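ADP compounds hydrolase nudE (Escherichia coli, PDB 1VHZ) hydrolyses ADP-ribose to AMP and ribose 5-phosphate, and also acts on NADH, Ap3A and Ap2A, as a magnesium-dependent homodimeric Nudix enzyme. Local coordinates at residues A94-K99 / E137-D142; E50-V55 / G82-G87. One frame throughout, in Å; residues are numbered along the deposited sequence.

Contact 1: residues A94-K99 / E137-D142; sequences ANRELK and ESLEGD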
loop_
_atom_site.group_PDB
_atom_site.type_symbol
_atom_site.label_atom_id
_atom_site.label_comp_id
_atom_site.label_asym_id
_atom_site.label_seq_id
_atom_site.Cartn_x
_atom_site.Cartn_y
_atom_site.Cartn_z
ATOM N N ALA A 94 -3.569 3.884 -18.925
ATOM C CA ALA A 94 -2.786 5.015 -18.453
ATOM C C ALA A 94 -3.069 6.262 -19.297
ATOM O O ALA A 94 -3.324 7.333 -18.757
ATOM C CB ALA A 94 -1.295 4.693 -18.461
ATOM N N ASN A 95 -3.012 6.109 -20.616
ATOM C CA ASN A 95 -3.254 7.227 -21.532
ATOM C C ASN A 95 -4.646 7.817 -21.321
ATOM O O ASN A 95 -4.792 9.029 -21.202
ATOM C CB ASN A 95 -3.023 6.762 -22.972
ATOM C CG ASN A 95 -2.547 7.844 -23.913
ATOM O OD1 ASN A 95 -1.951 8.841 -23.524
ATOM N ND2 ASN A 95 -2.813 7.674 -25.209
ATOM N N ARG A 96 -5.666 6.973 -21.230
ATOM C CA ARG A 96 -7.034 7.406 -21.015
ATOM C C ARG A 96 -7.170 8.134 -19.677
ATOM O O ARG A 96 -7.772 9.214 -19.628
ATOM C CB ARG A 96 -8.006 6.220 -21.081
ATOM C CG ARG A 96 -9.460 6.574 -20.759
ATOM C CD ARG A 96 -10.369 5.343 -20.814
ATOM N NE ARG A 96 -9.891 4.271 -19.940
ATOM C CZ ARG A 96 -9.818 4.349 -18.611
ATOM N NH1 ARG A 96 -10.198 5.446 -17.950
ATOM N NH2 ARG A 96 -9.341 3.318 -17.912
ATOM N N GLU A 97 -6.633 7.554 -18.595
ATOM C CA GLU A 97 -6.717 8.195 -17.291
ATOM C C GLU A 97 -6.005 9.547 -17.298
ATOM O O GLU A 97 -6.540 10.481 -16.693
ATOM C CB GLU A 97 -6.163 7.334 -16.157
ATOM C CG GLU A 97 -6.957 6.075 -15.849
ATOM C CD GLU A 97 -8.273 6.363 -15.140
ATOM O OE1 GLU A 97 -9.201 5.534 -15.295
ATOM O OE2 GLU A 97 -8.376 7.394 -14.436
ATOM N N LEU A 98 -4.843 9.665 -17.916
ATOM C CA LEU A 98 -4.169 10.968 -17.940
ATOM C C LEU A 98 -5.097 12.014 -18.607
ATOM O O LEU A 98 -5.216 13.120 -18.101
ATOM C CB LEU A 98 -2.897 10.951 -18.731
ATOM C CG LEU A 98 -1.490 11.019 -18.244
ATOM C CD1 LEU A 98 -0.580 11.593 -19.359
ATOM C CD2 LEU A 98 -1.285 11.822 -16.971
ATOM N N LYS A 99 -5.632 11.670 -19.777
ATOM C CA LYS A 99 -6.482 12.544 -20.550
ATOM C C LYS A 99 -7.683 13.008 -19.723
ATOM O O LYS A 99 -7.975 14.196 -19.725
ATOM C CB LYS A 99 -6.987 11.897 -21.843
ATOM C CG LYS A 99 -5.933 11.618 -22.885
ATOM C CD LYS A 99 -6.511 10.842 -24.077
ATOM C CE LYS A 99 -5.333 10.480 -25.007
ATOM N NZ LYS A 99 -5.757 9.444 -25.987
ATOM N N GLU A 137 -5.003 16.924 -24.733
ATOM C CA GLU A 137 -6.128 16.115 -25.175
ATOM C C GLU A 137 -6.930 15.761 -23.911
ATOM O O GLU A 137 -6.407 15.143 -22.990
ATOM C CB GLU A 137 -5.821 14.850 -25.940
ATOM C CG GLU A 137 -7.086 14.091 -26.319
ATOM C CD GLU A 137 -6.868 12.830 -27.114
ATOM O OE1 GLU A 137 -7.798 11.987 -27.180
ATOM O OE2 GLU A 137 -5.791 12.632 -27.708
ATOM N N SER A 138 -8.185 16.149 -23.937
ATOM C CA SER A 138 -9.050 15.957 -22.792
ATOM C C SER A 138 -10.162 14.968 -23.026
ATOM O O SER A 138 -10.636 14.788 -24.147
ATOM C CB SER A 138 -9.590 17.359 -22.424
ATOM O OG SER A 138 -10.446 17.284 -21.319
ATOM N N LEU A 139 -10.509 14.243 -21.983
ATOM C CA LEU A 139 -11.572 13.242 -21.991
ATOM C C LEU A 139 -12.403 13.465 -20.713
ATOM O O LEU A 139 -11.862 13.975 -19.722
ATOM C CB LEU A 139 -11.036 11.834 -22.025
ATOM C CG LEU A 139 -11.169 10.897 -23.200
ATOM C CD1 LEU A 139 -11.348 11.564 -24.554
ATOM C CD2 LEU A 139 -9.952 9.957 -23.285
ATOM N N GLU A 140 -13.665 13.106 -20.752
ATOM C CA GLU A 140 -14.582 13.252 -19.641
ATOM C C GLU A 140 -14.395 12.150 -18.606
ATOM O O GLU A 140 -14.598 10.975 -18.889
ATOM C CB GLU A 140 -16.037 13.215 -20.133
ATOM C CG GLU A 140 -16.805 14.509 -19.971
ATOM C CD GLU A 140 -17.543 14.609 -18.648
ATOM O OE1 GLU A 140 -17.849 15.746 -18.224
ATOM O OE2 GLU A 140 -17.831 13.565 -18.018
ATOM N N GLY A 141 -14.025 12.547 -17.386
ATOM C CA GLY A 141 -13.840 11.549 -16.327
ATOM C C GLY A 141 -15.066 11.555 -15.418
ATOM O O GLY A 141 -16.040 12.231 -15.729
ATOM N N ASP A 142 -14.997 10.845 -14.297
ATOM C CA ASP A 142 -16.121 10.797 -13.375
ATOM C C ASP A 142 -15.900 11.592 -12.096
ATOM O O ASP A 142 -16.707 11.449 -11.161
ATOM C CB ASP A 142 -16.456 9.340 -12.988
ATOM C CG ASP A 142 -16.669 8.484 -14.224
ATOM O OD1 ASP A 142 -17.640 8.755 -14.959
ATOM O OD2 ASP A 142 -15.847 7.571 -14.464
HETATM O O HOH W 1 -9.717 16.453 -18.840
#

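Contact 2: residues E50-V55 / G82-G87; sequences EAVMIV and GLIDPG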
loop_
_atom_site.group_PDB
_atom_site.type_symbol
_atom_site.label_atom_id
_atom_site.label_comp_id
_atom_site.label_asym_id
_atom_site.label_seq_id
_atom_site.Cartn_x
_atom_site.Cartn_y
_atom_site.Cartn_z
ATOM N N GLU A 50 -7.691 -4.658 -12.438
ATOM C CA GLU A 50 -6.487 -4.011 -11.944
ATOM C C GLU A 50 -6.551 -2.496 -12.066
ATOM O O GLU A 50 -7.389 -1.927 -12.754
ATOM C CB GLU A 50 -5.228 -4.550 -12.606
ATOM C CG GLU A 50 -5.095 -6.066 -12.503
ATOM C CD GLU A 50 -3.848 -6.610 -13.168
ATOM O OE1 GLU A 50 -3.119 -5.853 -13.838
ATOM O OE2 GLU A 50 -3.576 -7.820 -13.009
ATOM N N ALA A 51 -5.647 -1.865 -11.313
ATOM C CA ALA A 51 -5.509 -0.437 -11.282
ATOM C C ALA A 51 -4.231 0.011 -11.980
ATOM O O ALA A 51 -3.302 -0.766 -12.224
ATOM C CB ALA A 51 -5.513 0.078 -9.832
ATOM N N VAL A 52 -4.206 1.304 -12.299
ATOM C CA VAL A 52 -3.069 1.926 -12.949
ATOM C C VAL A 52 -2.774 3.270 -12.272
ATOM O O VAL A 52 -3.676 3.960 -11.789
ATOM C CB VAL A 52 -3.283 2.133 -14.458
ATOM C CG1 VAL A 52 -4.381 3.144 -14.746
ATOM C CG2 VAL A 52 -1.993 2.586 -15.149
ATOM N N MET A 53 -1.506 3.562 -12.088
ATOM C CA MET A 53 -1.094 4.838 -11.480
ATOM C C MET A 53 -0.123 5.460 -12.491
ATOM O O MET A 53 0.752 4.760 -13.004
ATOM C CB MET A 53 -0.493 4.685 -10.097
ATOM C CG MET A 53 0.576 5.723 -9.742
ATOM S SD MET A 53 1.216 5.564 -8.044
ATOM C CE MET A 53 1.000 3.801 -7.832
ATOM N N ILE A 54 -0.334 6.719 -12.825
ATOM C CA ILE A 54 0.501 7.375 -13.821
ATOM C C ILE A 54 1.343 8.499 -13.247
ATOM O O ILE A 54 0.878 9.346 -12.493
ATOM C CB ILE A 54 -0.349 7.983 -14.964
ATOM C CG1 ILE A 54 -1.376 6.978 -15.457
ATOM C CG2 ILE A 54 0.544 8.437 -16.113
ATOM C CD1 ILE A 54 -2.685 7.017 -14.705
ATOM N N VAL A 55 2.605 8.474 -13.618
ATOM C CA VAL A 55 3.587 9.447 -13.210
ATOM C C VAL A 55 4.067 10.224 -14.444
ATOM O O VAL A 55 5.004 9.819 -15.126
ATOM C CB VAL A 55 4.779 8.757 -12.516
ATOM C CG1 VAL A 55 5.810 9.780 -12.081
ATOM C CG2 VAL A 55 4.302 7.953 -11.289
ATOM N N GLY A 82 -6.300 5.200 -11.416
ATOM C CA GLY A 82 -7.609 4.780 -11.914
ATOM C C GLY A 82 -7.608 3.268 -12.150
ATOM O O GLY A 82 -6.642 2.561 -11.886
ATOM N N LEU A 83 -8.713 2.771 -12.682
ATOM C CA LEU A 83 -8.865 1.373 -12.979
ATOM C C LEU A 83 -8.637 1.076 -14.458
ATOM O O LEU A 83 -8.875 1.902 -15.327
ATOM C CB LEU A 83 -10.289 0.920 -12.596
ATOM C CG LEU A 83 -10.619 1.038 -11.110
ATOM C CD1 LEU A 83 -12.077 0.645 -10.858
ATOM C CD2 LEU A 83 -9.681 0.163 -10.294
ATOM N N ILE A 84 -8.130 -0.127 -14.710
ATOM C CA ILE A 84 -7.936 -0.572 -16.101
ATOM C C ILE A 84 -9.270 -1.162 -16.560
ATOM O O ILE A 84 -9.747 -2.083 -15.885
ATOM C CB ILE A 84 -6.843 -1.657 -16.156
ATOM C CG1 ILE A 84 -5.514 -1.038 -15.691
ATOM C CG2 ILE A 84 -6.784 -2.260 -17.553
ATOM C CD1 ILE A 84 -4.304 -1.942 -15.809
ATOM N N ASP A 85 -9.887 -0.656 -17.608
ATOM C CA ASP A 85 -11.173 -1.242 -18.036
ATOM C C ASP A 85 -10.898 -2.565 -18.746
ATOM O O ASP A 85 -9.860 -2.714 -19.388
ATOM C CB ASP A 85 -11.944 -0.273 -18.925
ATOM C CG ASP A 85 -12.321 1.029 -18.239
ATOM O OD1 ASP A 85 -12.540 1.044 -17.013
ATOM O OD2 ASP A 85 -12.423 2.081 -18.907
ATOM N N PRO A 86 -11.788 -3.537 -18.606
ATOM C CA PRO A 86 -11.636 -4.831 -19.256
ATOM C C PRO A 86 -11.340 -4.667 -20.740
ATOM O O PRO A 86 -11.970 -3.871 -21.438
ATOM C CB PRO A 86 -12.954 -5.542 -19.028
ATOM C CG PRO A 86 -13.670 -4.803 -17.963
ATOM C CD PRO A 86 -13.062 -3.425 -17.859
ATOM N N GLY A 87 -10.321 -5.354 -21.240
ATOM C CA GLY A 87 -9.948 -5.244 -22.646
ATOM C C GLY A 87 -8.812 -4.262 -22.882
ATOM O O GLY A 87 -8.160 -4.295 -23.927
HETATM O O HOH W 2 -8.645 -4.710 -15.030
#

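Contact 1: residues A94-K99 / E137-D142
Lys99 lays its extended side chain against both Glu137 and Leu139. Chi1 of -67° sets CG of Lys99 anti to the carbonyl carbon and 3.6 Å from Glu137 O; CB lies about as close to that oxygen. Further out, Lys99 CD packs against Leu139 CD2 at 3.6 Å, the two side chains lying side by side and pointing the same way. The Glu137 chain crosses that of Lys99 obliquely, its carboxylate beside CD, CE and NZ. The salt bridge from Lys99 NZ to Glu137 OE1 is weak at 3.5 Å, with OE2 almost as near. An alanine in place of Lys99 would probably leave the Glu137 carboxylate without this positive mate and open a gap beside Leu139 CD2. The backbones also meet: Leu139 N gives a weak hydrogen bond to Lys99 O at 3.4 Å, and a water donates to the same oxygen while hydrogen-bonded to Ser138 OG at 2.7 Å. One turn back, Arg96 CG only brushes Leu139 CD2. Its guanidinium turns to Glu97, NH1 meeting OE1 at 2.8 Å from above the carboxylate plane, and to Glu88 and Glu100. Glu97 probably binds the divalent metal, as in related Nudix enzymes, which would make Arg96 a second-shell partner. The loop after strand 125-136 thus packs on the partly exposed Arg96 and Lys99 of helix 90-102, the helix of the Nudix box.

Contact 2: residues E50-V55 / G82-G87
Ile84 meets Glu50, Ala51 and Val52 through both backbone and side chain. Its N donates to Glu50 O at 2.8 Å in a nearly straight bond (174°). CB sits 3.5 Å from the same Glu50 O. CG1, anti to the carbonyl carbon (chi1 -63°), stays close to that oxygen and comes 4.1 Å from Val52 CB. CD1, at the tip, reaches Ala51 O at 3.9 Å, and Glu50 CB lies only slightly farther from it. Beyond the two segments, Ile84 packs on Asn127 and on Val90 and Ala93 of helix 90-102.

Val52 and Gly82 form an antiparallel hydrogen-bonded pair: Val52 N donates to Gly82 O at 2.8 Å, and Gly82 N returns a bond to Val52 O at 2.9 Å. Next to it, Ala51 and Leu83 form a non-hydrogen-bonded pair whose side chains diverge, although Leu83 CD2 still touches Ala51 CB. A water accepts from Glu50 N and donates to Ile84 O, bridging the backbones where the segments separate. On its other edge the 50-55 segment bonds to strand 125-136, and Asn127 ND2 donates to both Ala51 O and Glu50 OE1. Gly82 lies close to Glu97 and Glu101, which probably bind the divalent metal. The pairing thus joins a central strand of the Nudix fold to the opening glycine of the Nudix box, whose loop leads into helix 90-102, which carries the probable metal ligands.

In the fold
The centres of contacts 1 and 2 are about 11 Å apart, both within the Nudix domain. Both segments of contact 2 precede those of contact 1 in the chain, and the Nudix box gives one segment to each. Arg96 ties them directly, its NH2 probably hydrogen-bonded to Leu83 O at 3.0 Å, while Glu97 packs against Gly82. Strand 125-136 is common ground, pairing in parallel with strand 51-58 of contact 2 and running into the loop of contact 1. Contact 2 lies nearer the middle of the chain and contact 1 at the surface; strand 51-58 and the loop after strand 125-136 both pack against helix 90-102, which bears the probable metal ligands.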